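Long-range contacts in metallophosphoesterase TT1561-like domain-containing protein (Aquifex aeolicus, PDB 2YVT), which is of unknown function but is probably a metal-dependent phosphoesterase of the calcineurin superfamily: residues P33-V38 against K91-P96; K80-I85 against P118-L123; G141-H146 against A202-I207. One frame throughout, in Å; residues are numbered along the deposited sequence.

Interaction 1: P33-V38 against K91-P96; sequences PDILVV and KTFVVP
Ile-35 and Phe-93 meet through two contrasting first torsions: CG1 of Ile-35 is held between its own backbone N and carbonyl carbon (chi1 59°), whereas CG of Phe-93 stands anti to the carbonyl carbon (chi1 -65°). An extended second torsion (chi2 168°) then carries CD1 of Ile-35 to the edge of the phenyl ring, close to its plane, 4.1 Å from CE2 of Phe-93. On the same face CG2 of Ile-35 lies alongside the aliphatic start of Lys-91, whose chain then bends away; NZ of Lys-91 is held by the backbone O of Asn-119 and, weakly, by that of Thr-92.

The other face is built in the same pairwise fashion. Leu-36 and Thr-92 run side by side in one direction, CD2 of Leu-36 lying 4.0 Å from CG2 of Thr-92, while OG1 of Thr-92 turns back to bond to O of Val-90. Val-38 and Val-94 continue this row with a looser apolar contact.

Between these two layers of side chains runs the ladder of a parallel sheet. Leu-36 N donates to Lys-91 O (2.8 Å), and Phe-93 N returns a bond to Leu-36 O (2.9 Å). Val-38 N to Phe-93 O and Val-95 N to Val-38 O repeat the step, so Leu-36 and Val-38 each use both N and O to bond the two residues flanking their partner. Just before the first of these bonds a water donates to Asp-34 O and accepts from Lys-91 N, bridging the two backbones.

These are two inner strands of a mixed sheet in the metallophosphoesterase fold. Strand 7-12 pairs with the far edge of 35-39, strand 120-122 borders 91-95, and Trp-130 and Ala-128 of strand 126-130 pack against Ile-35 and Phe-93, respectively.

Interaction 2: K80-I85 against P118-L123; sequences KFFREI and PNIRVL
Phe-82 meets Ile-120 and Val-122, and their apolar contacts carry the interface between helix 80-85 and strand 120-122. Both aliphatic partners come to the edge of the phenyl ring rather than over a face. CD1 of Ile-120 sits in the ring plane, 3.9 Å from CD1 of Phe-82, and CG2 of Val-122 touches the next rim atom, CE1 of Phe-82, at 3.8 Å. CG2 of Ile-120, anti to the backbone N, lies 4.1 Å from both CD1 and CE1 of Phe-82. One face of the ring has CD2 of Phe-81 over its centre, 3.9 Å above the plane. A turn further along the helix, CG2 of Ile-85 makes a longer approach to CD1 of Ile-120, at 4.3 Å. Ala-109 and Ala-110 of helix 103-112 also touch Phe-82.

The second kind of contact joins side chain to backbone: CD1 of Ile-120 also rests 3.4 Å from the carbonyl O of Phe-82, so that one methyl group meets both the helix backbone and the aromatic rim.

Polar groups are settled elsewhere. ND2 of Asn-119 bonds to the carbonyl O of Val-90 and of Gly-86, tying the residue before the strand to the C-terminal end of helix 65-86 and to the residue just ahead of strand 91-95.

Helix-on-sheet layering of this sort belongs to the alpha/beta architecture of the calcineurin superfamily. The contact between the two segments is apolar, held by burial of methyls against an aromatic rim, while Asn-119 adds directional bonds beside it.

Interaction 3: G141-H146 against A202-I207; sequences GLLTEH and AVVNTI
Leu-143 reaches from the strand 142-144 to Val-203, Val-204 and Ile-207 of helix 202-207, a helix-on-sheet contact within the metallophosphoesterase fold in which the two axes are almost perpendicular (88°). Its CB lies 4.2 Å from CG1 of Val-203. CG, anti to the carbonyl carbon (chi1 -50°), carries the branch forward, and the tip methyl CD1 does the main work: it meets CG2 of Val-204 at 3.9 Å and CD1 of Ile-207 at 3.8 Å. Leu-143 crosses both of these side chains at about a right angle, its tip methyl spanning Val-204 and Ile-207, three residues apart on the helix. Phe-180 of strand 175-180 packs on Val-204 and Ile-207, extending the apolar cluster into the sheet.

Nearer the end of the strand the contact turns partly polar. Glu-145 and Val-203 pass alongside one another pointing opposite ways, CG2 of Val-203 lying beside the carboxylate, 3.7 Å from OE2 of Glu-145. The charge is met outside the two segments, where OE1 forms a salt bridge with NE of Arg-158. That arginine also bonds through NH1 to OG1 of Thr-206, and so links the strand end to the helix.

Within the helix, Ala-202 O accepts from both OG1 and N of Thr-206, which approach from opposite faces of the carbonyl plane. Across the interface, CG2 of Val-203 comes to 3.5 Å from the backbone O of Thr-144.

Overall arrangement
After strand 7-12 and helix 21-31 the chain lays down strand 35-39, passes through two helices and returns in 91-96, where interaction 1 closes a largely helical loop. Interaction 2 opens inside that loop, at 80-85, and closes beyond it at 118-123, so the two cross. They meet through strands 91-95 and 120-122, neighbours in one sheet, with probable hydrogen bonds from Thr-92 N to Asn-119 O and Arg-121 N to Thr-92 O. Interaction 3 follows in series across the chain's centre: it opens at 141-146 and closes its loop at 202-207, joining helix 202-211 to strand 134-144 of the second sheet. A probable hydrogen bond between Pro-96 O and Gly-141 N links it to interaction 1.

Interaction 1: P33-V38 against K91-P96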
ATOM      1  N   PRO A  33     -11.020 -15.049  -1.670  1.00 15.59           N
ATOM      2  CA  PRO A  33     -10.622 -14.234  -0.517  1.00 14.54           C
ATOM      3  C   PRO A  33     -11.799 -13.422   0.000  1.00 13.27           C
ATOM      4  O   PRO A  33     -12.696 -13.079  -0.771  1.00 14.62           O
ATOM      5  CB  PRO A  33      -9.576 -13.285  -1.108  1.00 14.76           C
ATOM      6  CG  PRO A  33      -9.933 -13.186  -2.566  1.00 14.94           C
ATOM      7  CD  PRO A  33     -10.385 -14.581  -2.916  1.00 15.98           C
ATOM      8  N   ASP A  34     -11.789 -13.117   1.292  1.00 12.43           N
ATOM      9  CA  ASP A  34     -12.785 -12.241   1.889  1.00 12.53           C
ATOM     10  C   ASP A  34     -12.454 -10.777   1.651  1.00 12.48           C
ATOM     11  O   ASP A  34     -13.355  -9.951   1.504  1.00 13.66           O
ATOM     12  CB  ASP A  34     -12.912 -12.540   3.377  1.00 15.27           C
ATOM     13  CG  ASP A  34     -13.429 -13.932   3.624  1.00 16.71           C
ATOM     14  OD1 ASP A  34     -14.611 -14.191   3.301  1.00 19.31           O
ATOM     15  OD2 ASP A  34     -12.642 -14.774   4.090  1.00 17.85           O
ATOM     16  N   ILE A  35     -11.159 -10.465   1.626  1.00 11.18           N
ATOM     17  CA  ILE A  35     -10.707  -9.118   1.267  1.00 12.52           C
ATOM     18  C   ILE A  35      -9.530  -9.153   0.305  1.00 11.26           C
ATOM     19  O   ILE A  35      -8.728 -10.086   0.325  1.00 10.11           O
ATOM     20  CB  ILE A  35     -10.372  -8.220   2.485  1.00 15.34           C
ATOM     21  CG1 ILE A  35      -9.272  -8.821   3.357  1.00 16.76           C
ATOM     22  CG2 ILE A  35     -11.627  -7.896   3.302  1.00 16.72           C
ATOM     23  CD1 ILE A  35      -8.718  -7.820   4.393  1.00 16.91           C
ATOM     24  N   LEU A  36      -9.487  -8.143  -0.560  1.00  9.93           N
ATOM     25  CA  LEU A  36      -8.364  -7.890  -1.442  1.00  9.60           C
ATOM     26  C   LEU A  36      -7.650  -6.648  -0.933  1.00  9.90           C
ATOM     27  O   LEU A  36      -8.287  -5.621  -0.669  1.00 10.01           O
ATOM     28  CB  LEU A  36      -8.859  -7.662  -2.877  1.00  9.71           C
ATOM     29  CG  LEU A  36      -7.847  -7.167  -3.913  1.00  9.83           C
ATOM     30  CD1 LEU A  36      -6.735  -8.194  -4.162  1.00 10.97           C
ATOM     31  CD2 LEU A  36      -8.573  -6.840  -5.204  1.00 10.96           C
ATOM     32  N   VAL A  37      -6.335  -6.747  -0.771  1.00  8.40           N
ATOM     33  CA  VAL A  37      -5.525  -5.597  -0.381  1.00  8.49           C
ATOM     34  C   VAL A  37      -4.606  -5.241  -1.535  1.00  8.35           C
ATOM     35  O   VAL A  37      -3.843  -6.085  -2.008  1.00  9.08           O
ATOM     36  CB  VAL A  37      -4.694  -5.885   0.899  1.00  8.05           C
ATOM     37  CG1 VAL A  37      -3.683  -4.769   1.158  1.00  9.32           C
ATOM     38  CG2 VAL A  37      -5.615  -6.041   2.100  1.00  8.54           C
ATOM     39  N   VAL A  38      -4.693  -3.997  -1.999  1.00  7.37           N
ATOM     40  CA  VAL A  38      -3.787  -3.510  -3.046  1.00  7.76           C
ATOM     41  C   VAL A  38      -2.922  -2.423  -2.434  1.00  8.04           C
ATOM     42  O   VAL A  38      -3.422  -1.350  -2.082  1.00  8.04           O
ATOM     43  CB  VAL A  38      -4.533  -2.935  -4.277  1.00  7.91           C
ATOM     44  CG1 VAL A  38      -3.538  -2.543  -5.351  1.00  9.17           C
ATOM     45  CG2 VAL A  38      -5.533  -3.961  -4.840  1.00  8.34           C
ATOM     46  N   LYS A  91     -14.511  -7.102  -1.411  1.00 10.14           N
ATOM     47  CA  LYS A  91     -14.196  -6.032  -0.456  1.00 10.61           C
ATOM     48  C   LYS A  91     -12.702  -5.746  -0.566  1.00 10.41           C
ATOM     49  O   LYS A  91     -11.887  -6.654  -0.446  1.00 11.28           O
ATOM     50  CB  LYS A  91     -14.551  -6.437   0.979  1.00 11.95           C
ATOM     51  CG  LYS A  91     -14.183  -5.377   2.026  1.00 13.45           C
ATOM     52  CD  LYS A  91     -15.079  -4.144   1.926  1.00 17.05           C
ATOM     53  CE  LYS A  91     -14.512  -2.968   2.713  1.00 19.18           C
ATOM     54  NZ  LYS A  91     -13.632  -2.099   1.852  1.00 16.89           N
ATOM     55  N   THR A  92     -12.351  -4.487  -0.802  1.00  9.05           N
ATOM     56  CA  THR A  92     -10.982  -4.138  -1.176  1.00 10.40           C
ATOM     57  C   THR A  92     -10.486  -2.946  -0.381  1.00  9.00           C
ATOM     58  O   THR A  92     -11.209  -1.950  -0.240  1.00 11.76           O
ATOM     59  CB  THR A  92     -10.902  -3.805  -2.687  1.00 10.07           C
ATOM     60  OG1 THR A  92     -11.378  -4.921  -3.448  1.00 11.08           O
ATOM     61  CG2 THR A  92      -9.471  -3.494  -3.120  1.00 11.12           C
ATOM     62  N   PHE A  93      -9.262  -3.053   0.136  1.00  9.17           N
ATOM     63  CA  PHE A  93      -8.576  -1.921   0.741  1.00  8.23           C
ATOM     64  C   PHE A  93      -7.397  -1.552  -0.140  1.00  9.53           C
ATOM     65  O   PHE A  93      -6.645  -2.422  -0.576  1.00  9.32           O
ATOM     66  CB  PHE A  93      -8.080  -2.259   2.148  1.00  9.84           C
ATOM     67  CG  PHE A  93      -9.179  -2.517   3.128  1.00  9.77           C
ATOM     68  CD1 PHE A  93     -10.055  -1.500   3.490  1.00 11.03           C
ATOM     69  CD2 PHE A  93      -9.347  -3.780   3.680  1.00 11.46           C
ATOM     70  CE1 PHE A  93     -11.079  -1.728   4.407  1.00 11.46           C
ATOM     71  CE2 PHE A  93     -10.370  -4.029   4.593  1.00 12.90           C
ATOM     72  CZ  PHE A  93     -11.239  -2.999   4.957  1.00 11.94           C
ATOM     73  N   VAL A  94      -7.256  -0.258  -0.399  1.00  7.80           N
ATOM     74  CA  VAL A  94      -6.195   0.272  -1.252  1.00  8.28           C
ATOM     75  C   VAL A  94      -5.379   1.270  -0.439  1.00  8.23           C
ATOM     76  O   VAL A  94      -5.943   2.140   0.215  1.00  8.80           O
ATOM     77  CB  VAL A  94      -6.786   0.981  -2.495  1.00  8.80           C
ATOM     78  CG1 VAL A  94      -5.680   1.607  -3.346  1.00  9.48           C
ATOM     79  CG2 VAL A  94      -7.625   0.003  -3.331  1.00  9.92           C
ATOM     80  N   VAL A  95      -4.052   1.146  -0.498  1.00  7.08           N
ATOM     81  CA  VAL A  95      -3.143   2.050   0.221  1.00  7.17           C
ATOM     82  C   VAL A  95      -2.138   2.614  -0.796  1.00  7.04           C
ATOM     83  O   VAL A  95      -1.476   1.846  -1.480  1.00  8.31           O
ATOM     84  CB  VAL A  95      -2.419   1.315   1.374  1.00  7.43           C
ATOM     85  CG1 VAL A  95      -1.405   2.232   2.045  1.00  9.47           C
ATOM     86  CG2 VAL A  95      -3.444   0.793   2.382  1.00  9.14           C
ATOM     87  N   PRO A  96      -2.059   3.953  -0.928  1.00  7.54           N
ATOM     88  CA  PRO A  96      -1.252   4.525  -2.004  1.00  7.16           C
ATOM     89  C   PRO A  96       0.248   4.388  -1.785  1.00  7.01           C
ATOM     90  O   PRO A  96       0.723   4.352  -0.634  1.00  7.85           O
ATOM     91  CB  PRO A  96      -1.663   6.009  -1.994  1.00  7.23           C
ATOM     92  CG  PRO A  96      -2.032   6.274  -0.571  1.00  8.96           C
ATOM     93  CD  PRO A  96      -2.707   5.004  -0.113  1.00  7.84           C
TER
HETATM   94  O   HOH W   1     -15.456  -9.586  -0.301  1.00 17.68           O

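Interaction 2: K80-I85 against P118-L123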
ATOM      1  N   LYS A  80      -9.231   4.342 -14.208  1.00 11.55           N
ATOM      2  CA  LYS A  80      -9.201   2.997 -14.782  1.00 10.94           C
ATOM      3  C   LYS A  80      -8.860   1.952 -13.727  1.00 10.92           C
ATOM      4  O   LYS A  80      -9.453   0.868 -13.699  1.00 11.78           O
ATOM      5  CB  LYS A  80      -8.203   2.932 -15.939  1.00 12.46           C
ATOM      6  CG  LYS A  80      -8.206   1.622 -16.695  1.00 13.49           C
ATOM      7  CD  LYS A  80      -7.228   1.724 -17.841  1.00 16.04           C
ATOM      8  CE  LYS A  80      -7.041   0.415 -18.575  1.00 18.17           C
ATOM      9  NZ  LYS A  80      -6.011   0.612 -19.644  1.00 21.26           N
ATOM     10  N   PHE A  81      -7.923   2.290 -12.841  1.00 10.55           N
ATOM     11  CA  PHE A  81      -7.580   1.398 -11.741  1.00  9.94           C
ATOM     12  C   PHE A  81      -8.797   1.132 -10.845  1.00 10.10           C
ATOM     13  O   PHE A  81      -9.099  -0.016 -10.536  1.00 10.41           O
ATOM     14  CB  PHE A  81      -6.435   1.982 -10.907  1.00 10.27           C
ATOM     15  CG  PHE A  81      -6.231   1.286  -9.584  1.00  9.77           C
ATOM     16  CD1 PHE A  81      -5.528   0.093  -9.509  1.00 10.48           C
ATOM     17  CD2 PHE A  81      -6.744   1.835  -8.409  1.00 10.74           C
ATOM     18  CE1 PHE A  81      -5.338  -0.554  -8.286  1.00  9.95           C
ATOM     19  CE2 PHE A  81      -6.558   1.197  -7.182  1.00 11.06           C
ATOM     20  CZ  PHE A  81      -5.859  -0.002  -7.123  1.00 10.47           C
ATOM     21  N   PHE A  82      -9.493   2.183 -10.417  1.00  9.63           N
ATOM     22  CA  PHE A  82     -10.624   1.945  -9.528  1.00 10.33           C
ATOM     23  C   PHE A  82     -11.726   1.147 -10.201  1.00 10.34           C
ATOM     24  O   PHE A  82     -12.312   0.259  -9.583  1.00 10.85           O
ATOM     25  CB  PHE A  82     -11.151   3.240  -8.918  1.00 11.08           C
ATOM     26  CG  PHE A  82     -10.253   3.800  -7.860  1.00 11.45           C
ATOM     27  CD1 PHE A  82     -10.151   3.171  -6.619  1.00 13.35           C
ATOM     28  CD2 PHE A  82      -9.489   4.933  -8.101  1.00 11.44           C
ATOM     29  CE1 PHE A  82      -9.304   3.676  -5.627  1.00 13.13           C
ATOM     30  CE2 PHE A  82      -8.640   5.449  -7.120  1.00 11.58           C
ATOM     31  CZ  PHE A  82      -8.546   4.816  -5.878  1.00 12.03           C
ATOM     32  N   ARG A  83     -11.971   1.418 -11.481  1.00 11.91           N
ATOM     33  CA  ARG A  83     -12.966   0.643 -12.222  1.00 12.70           C
ATOM     34  C   ARG A  83     -12.576  -0.839 -12.306  1.00 12.41           C
ATOM     35  O   ARG A  83     -13.366  -1.718 -11.969  1.00 12.19           O
ATOM     36  CB  ARG A  83     -13.184   1.233 -13.624  1.00 14.33           C
ATOM     37  CG  ARG A  83     -14.015   0.346 -14.542  1.00 17.00           C
ATOM     38  CD  ARG A  83     -14.430   1.070 -15.813  1.00 20.72           C
ATOM     39  NE  ARG A  83     -13.285   1.579 -16.568  1.00 23.95           N
ATOM     40  CZ  ARG A  83     -12.544   0.866 -17.416  1.00 26.30           C
ATOM     41  NH1 ARG A  83     -12.802  -0.419 -17.639  1.00 27.22           N
ATOM     42  NH2 ARG A  83     -11.526   1.445 -18.041  1.00 28.06           N
ATOM     43  N   GLU A  84     -11.346  -1.114 -12.739  1.00 10.98           N
ATOM     44  CA  GLU A  84     -10.950  -2.494 -13.004  1.00 11.49           C
ATOM     45  C   GLU A  84     -10.749  -3.303 -11.729  1.00 11.13           C
ATOM     46  O   GLU A  84     -11.072  -4.487 -11.682  1.00 12.85           O
ATOM     47  CB  GLU A  84      -9.735  -2.543 -13.942  1.00 12.27           C
ATOM     48  CG  GLU A  84     -10.074  -1.971 -15.316  1.00 15.53           C
ATOM     49  CD  GLU A  84      -9.164  -2.439 -16.431  1.00 16.91           C
ATOM     50  OE1 GLU A  84      -8.310  -3.309 -16.206  1.00 18.88           O
ATOM     51  OE2 GLU A  84      -9.318  -1.920 -17.550  1.00 20.59           O
ATOM     52  N   ILE A  85     -10.247  -2.656 -10.681  1.00 10.15           N
ATOM     53  CA  ILE A  85     -10.209  -3.306  -9.375  1.00 11.24           C
ATOM     54  C   ILE A  85     -11.625  -3.486  -8.816  1.00 10.83           C
ATOM     55  O   ILE A  85     -11.959  -4.557  -8.312  1.00 11.58           O
ATOM     56  CB  ILE A  85      -9.320  -2.534  -8.376  1.00 12.79           C
ATOM     57  CG1 ILE A  85      -7.851  -2.645  -8.785  1.00 14.25           C
ATOM     58  CG2 ILE A  85      -9.524  -3.054  -6.939  1.00 15.28           C
ATOM     59  CD1 ILE A  85      -7.267  -4.072  -8.720  1.00 15.42           C
ATOM     60  N   PRO A 118     -18.658   0.509  -4.250  1.00 11.60           N
ATOM     61  CA  PRO A 118     -18.705   0.623  -2.792  1.00 11.99           C
ATOM     62  C   PRO A 118     -17.894  -0.457  -2.075  1.00 12.05           C
ATOM     63  O   PRO A 118     -17.729  -0.383  -0.851  1.00 13.46           O
ATOM     64  CB  PRO A 118     -20.201   0.479  -2.473  1.00 12.53           C
ATOM     65  CG  PRO A 118     -20.753  -0.309  -3.620  1.00 12.70           C
ATOM     66  CD  PRO A 118     -19.977   0.153  -4.814  1.00 11.28           C
ATOM     67  N   ASN A 119     -17.394  -1.434  -2.837  1.00 10.93           N
ATOM     68  CA  ASN A 119     -16.522  -2.486  -2.302  1.00 10.21           C
ATOM     69  C   ASN A 119     -15.118  -1.983  -1.995  1.00  9.74           C
ATOM     70  O   ASN A 119     -14.377  -2.629  -1.253  1.00 11.40           O
ATOM     71  CB  ASN A 119     -16.457  -3.711  -3.234  1.00 10.64           C
ATOM     72  CG  ASN A 119     -16.095  -3.361  -4.680  1.00 10.19           C
ATOM     73  OD1 ASN A 119     -16.558  -2.358  -5.237  1.00 11.28           O
ATOM     74  ND2 ASN A 119     -15.281  -4.215  -5.306  1.00 11.11           N
ATOM     75  N   ILE A 120     -14.762  -0.826  -2.553  1.00  9.58           N
ATOM     76  CA  ILE A 120     -13.414  -0.267  -2.373  1.00 10.37           C
ATOM     77  C   ILE A 120     -13.372   0.763  -1.249  1.00 10.62           C
ATOM     78  O   ILE A 120     -14.218   1.661  -1.179  1.00 11.98           O
ATOM     79  CB  ILE A 120     -12.894   0.397  -3.676  1.00 10.56           C
ATOM     80  CG1 ILE A 120     -12.818  -0.624  -4.816  1.00 11.33           C
ATOM     81  CG2 ILE A 120     -11.531   1.073  -3.440  1.00 11.93           C
ATOM     82  CD1 ILE A 120     -12.436  -0.005  -6.147  1.00 12.61           C
ATOM     83  N   ARG A 121     -12.367   0.637  -0.386  1.00 10.93           N
ATOM     84  CA  ARG A 121     -12.056   1.659   0.599  1.00 11.23           C
ATOM     85  C   ARG A 121     -10.573   1.977   0.535  1.00 10.72           C
ATOM     86  O   ARG A 121      -9.745   1.090   0.692  1.00 10.79           O
ATOM     87  CB  ARG A 121     -12.423   1.159   1.990  1.00 14.98           C
ATOM     88  CG  ARG A 121     -12.059   2.118   3.096  1.00 20.05           C
ATOM     89  CD  ARG A 121     -12.651   1.672   4.407  1.00 25.64           C
ATOM     90  NE  ARG A 121     -14.008   2.182   4.617  1.00 30.13           N
ATOM     91  CZ  ARG A 121     -14.296   3.257   5.345  1.00 31.20           C
ATOM     92  NH1 ARG A 121     -13.326   3.948   5.935  1.00 31.97           N
ATOM     93  NH2 ARG A 121     -15.556   3.647   5.479  1.00 33.45           N
ATOM     94  N   VAL A 122     -10.248   3.242   0.291  1.00  9.86           N
ATOM     95  CA  VAL A 122      -8.865   3.697   0.367  1.00 10.70           C
ATOM     96  C   VAL A 122      -8.538   4.011   1.823  1.00 10.58           C
ATOM     97  O   VAL A 122      -9.287   4.733   2.494  1.00 12.29           O
ATOM     98  CB  VAL A 122      -8.617   4.943  -0.528  1.00 11.35           C
ATOM     99  CG1 VAL A 122      -7.275   5.581  -0.207  1.00 12.79           C
ATOM    100  CG2 VAL A 122      -8.691   4.559  -1.999  1.00 14.21           C
ATOM    101  N   LEU A 123      -7.432   3.448   2.310  1.00 10.05           N
ATOM    102  CA  LEU A 123      -6.966   3.702   3.669  1.00 10.52           C
ATOM    103  C   LEU A 123      -5.636   4.416   3.611  1.00 10.50           C
ATOM    104  O   LEU A 123      -4.630   3.855   3.178  1.00  9.86           O
ATOM    105  CB  LEU A 123      -6.822   2.397   4.458  1.00 11.66           C
ATOM    106  CG  LEU A 123      -8.093   1.593   4.696  1.00 12.45           C
ATOM    107  CD1 LEU A 123      -7.737   0.333   5.455  1.00 12.58           C
ATOM    108  CD2 LEU A 123      -9.128   2.407   5.453  1.00 14.29           C
TER

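Interaction 3: G141-H146 against A202-I207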
ATOM      1  N   GLY A 141       2.544   5.893   1.078  1.00  7.25           N
ATOM      2  CA  GLY A 141       3.700   6.728   0.795  1.00  7.63           C
ATOM      3  C   GLY A 141       4.995   6.172   1.347  1.00  7.39           C
ATOM      4  O   GLY A 141       4.997   5.214   2.125  1.00  7.88           O
ATOM      5  N   LEU A 142       6.100   6.785   0.941  1.00  7.24           N
ATOM      6  CA  LEU A 142       7.420   6.413   1.445  1.00  7.13           C
ATOM      7  C   LEU A 142       7.619   7.064   2.802  1.00  8.86           C
ATOM      8  O   LEU A 142       7.596   8.287   2.917  1.00  8.63           O
ATOM      9  CB  LEU A 142       8.508   6.868   0.474  1.00  9.09           C
ATOM     10  CG  LEU A 142       9.904   6.320   0.781  1.00 10.88           C
ATOM     11  CD1 LEU A 142       9.981   4.809   0.535  1.00 13.14           C
ATOM     12  CD2 LEU A 142      10.932   7.061  -0.054  1.00 13.41           C
ATOM     13  N   LEU A 143       7.802   6.241   3.829  1.00  8.69           N
ATOM     14  CA  LEU A 143       8.029   6.757   5.183  1.00  8.42           C
ATOM     15  C   LEU A 143       9.531   6.901   5.368  1.00  9.40           C
ATOM     16  O   LEU A 143      10.310   5.995   5.037  1.00 10.98           O
ATOM     17  CB  LEU A 143       7.388   5.849   6.240  1.00  8.88           C
ATOM     18  CG  LEU A 143       5.914   5.503   5.963  1.00  9.26           C
ATOM     19  CD1 LEU A 143       5.283   4.748   7.120  1.00 11.49           C
ATOM     20  CD2 LEU A 143       5.083   6.752   5.587  1.00  9.70           C
ATOM     21  N   THR A 144       9.915   8.080   5.840  1.00  9.82           N
ATOM     22  CA  THR A 144      11.304   8.514   5.888  1.00 10.45           C
ATOM     23  C   THR A 144      11.563   9.197   7.213  1.00 11.05           C
ATOM     24  O   THR A 144      10.639   9.459   7.987  1.00 10.30           O
ATOM     25  CB  THR A 144      11.616   9.557   4.783  1.00 10.89           C
ATOM     26  OG1 THR A 144      10.946  10.791   5.088  1.00 11.87           O
ATOM     27  CG2 THR A 144      11.195   9.061   3.395  1.00 11.90           C
ATOM     28  N   GLU A 145      12.824   9.529   7.463  1.00 12.04           N
ATOM     29  CA  GLU A 145      13.157  10.242   8.683  1.00 12.97           C
ATOM     30  C   GLU A 145      12.742  11.702   8.624  1.00 13.94           C
ATOM     31  O   GLU A 145      12.201  12.213   9.603  1.00 15.99           O
ATOM     32  CB  GLU A 145      14.646  10.107   9.020  1.00 13.15           C
ATOM     33  CG  GLU A 145      15.046   8.668   9.356  1.00 13.26           C
ATOM     34  CD  GLU A 145      14.294   8.085  10.553  1.00 12.93           C
ATOM     35  OE1 GLU A 145      13.653   8.841  11.313  1.00 14.94           O
ATOM     36  OE2 GLU A 145      14.327   6.850  10.730  1.00 14.41           O
ATOM     37  N   HIS A 146      12.971  12.358   7.485  1.00 13.68           N
ATOM     38  CA  HIS A 146      12.851  13.821   7.447  1.00 16.78           C
ATOM     39  C   HIS A 146      12.194  14.431   6.195  1.00 16.69           C
ATOM     40  O   HIS A 146      12.111  15.657   6.087  1.00 17.64           O
ATOM     41  CB  HIS A 146      14.223  14.477   7.717  1.00 20.03           C
ATOM     42  CG  HIS A 146      14.840  14.089   9.032  1.00 21.49           C
ATOM     43  ND1 HIS A 146      16.030  13.399   9.128  1.00 23.16           N
ATOM     44  CD2 HIS A 146      14.415  14.274  10.306  1.00 21.81           C
ATOM     45  CE1 HIS A 146      16.313  13.184  10.400  1.00 22.81           C
ATOM     46  NE2 HIS A 146      15.349  13.705  11.138  1.00 23.71           N
ATOM     47  N   ALA A 202      13.288   2.245   9.281  1.00 11.27           N
ATOM     48  CA  ALA A 202      13.227   2.099  10.731  1.00 12.06           C
ATOM     49  C   ALA A 202      11.981   2.754  11.297  1.00 11.87           C
ATOM     50  O   ALA A 202      11.546   2.424  12.396  1.00 11.88           O
ATOM     51  CB  ALA A 202      14.469   2.702  11.373  1.00 12.45           C
ATOM     52  N   VAL A 203      11.400   3.695  10.547  1.00 11.63           N
ATOM     53  CA  VAL A 203      10.165   4.332  10.991  1.00 11.76           C
ATOM     54  C   VAL A 203       9.083   3.272  11.156  1.00 11.63           C
ATOM     55  O   VAL A 203       8.295   3.310  12.102  1.00 12.30           O
ATOM     56  CB  VAL A 203       9.704   5.428  10.006  1.00 11.76           C
ATOM     57  CG1 VAL A 203       8.313   5.915  10.370  1.00 12.36           C
ATOM     58  CG2 VAL A 203      10.700   6.579  10.010  1.00 13.15           C
ATOM     59  N   VAL A 204       9.066   2.301  10.244  1.00 12.16           N
ATOM     60  CA  VAL A 204       8.040   1.270  10.279  1.00 10.96           C
ATOM     61  C   VAL A 204       8.306   0.269  11.415  1.00 10.84           C
ATOM     62  O   VAL A 204       7.372  -0.174  12.077  1.00 10.51           O
ATOM     63  CB  VAL A 204       7.854   0.595   8.898  1.00 11.72           C
ATOM     64  CG1 VAL A 204       6.733  -0.417   8.953  1.00 12.33           C
ATOM     65  CG2 VAL A 204       7.533   1.668   7.848  1.00 12.30           C
ATOM     66  N   ASN A 205       9.570  -0.061  11.677  1.00 11.31           N
ATOM     67  CA  ASN A 205       9.857  -0.886  12.867  1.00 10.91           C
ATOM     68  C   ASN A 205       9.336  -0.187  14.106  1.00 11.68           C
ATOM     69  O   ASN A 205       8.788  -0.818  15.009  1.00 12.09           O
ATOM     70  CB  ASN A 205      11.356  -1.166  13.030  1.00 11.05           C
ATOM     71  CG  ASN A 205      11.914  -1.976  11.891  1.00 11.81           C
ATOM     72  OD1 ASN A 205      12.221  -3.173  12.033  1.00 14.05           O
ATOM     73  ND2 ASN A 205      12.036  -1.344  10.747  1.00  9.16           N
ATOM     74  N   THR A 206       9.506   1.133  14.127  1.00 11.11           N
ATOM     75  CA  THR A 206       9.081   1.944  15.255  1.00 12.67           C
ATOM     76  C   THR A 206       7.555   1.975  15.386  1.00 12.86           C
ATOM     77  O   THR A 206       7.035   1.795  16.488  1.00 14.08           O
ATOM     78  CB  THR A 206       9.679   3.362  15.181  1.00 13.41           C
ATOM     79  OG1 THR A 206      11.112   3.280  15.098  1.00 13.09           O
ATOM     80  CG2 THR A 206       9.294   4.171  16.401  1.00 14.73           C
ATOM     81  N   ILE A 207       6.848   2.179  14.268  1.00 13.44           N
ATOM     82  CA  ILE A 207       5.380   2.113  14.258  1.00 15.59           C
ATOM     83  C   ILE A 207       4.891   0.763  14.759  1.00 13.86           C
ATOM     84  O   ILE A 207       3.940   0.679  15.525  1.00 14.72           O
ATOM     85  CB  ILE A 207       4.773   2.250  12.833  1.00 17.44           C
ATOM     86  CG1 ILE A 207       5.160   3.553  12.145  1.00 20.09           C
ATOM     87  CG2 ILE A 207       3.244   2.087  12.895  1.00 19.57           C
ATOM     88  CD1 ILE A 207       4.690   3.592  10.693  1.00 18.76           C
TER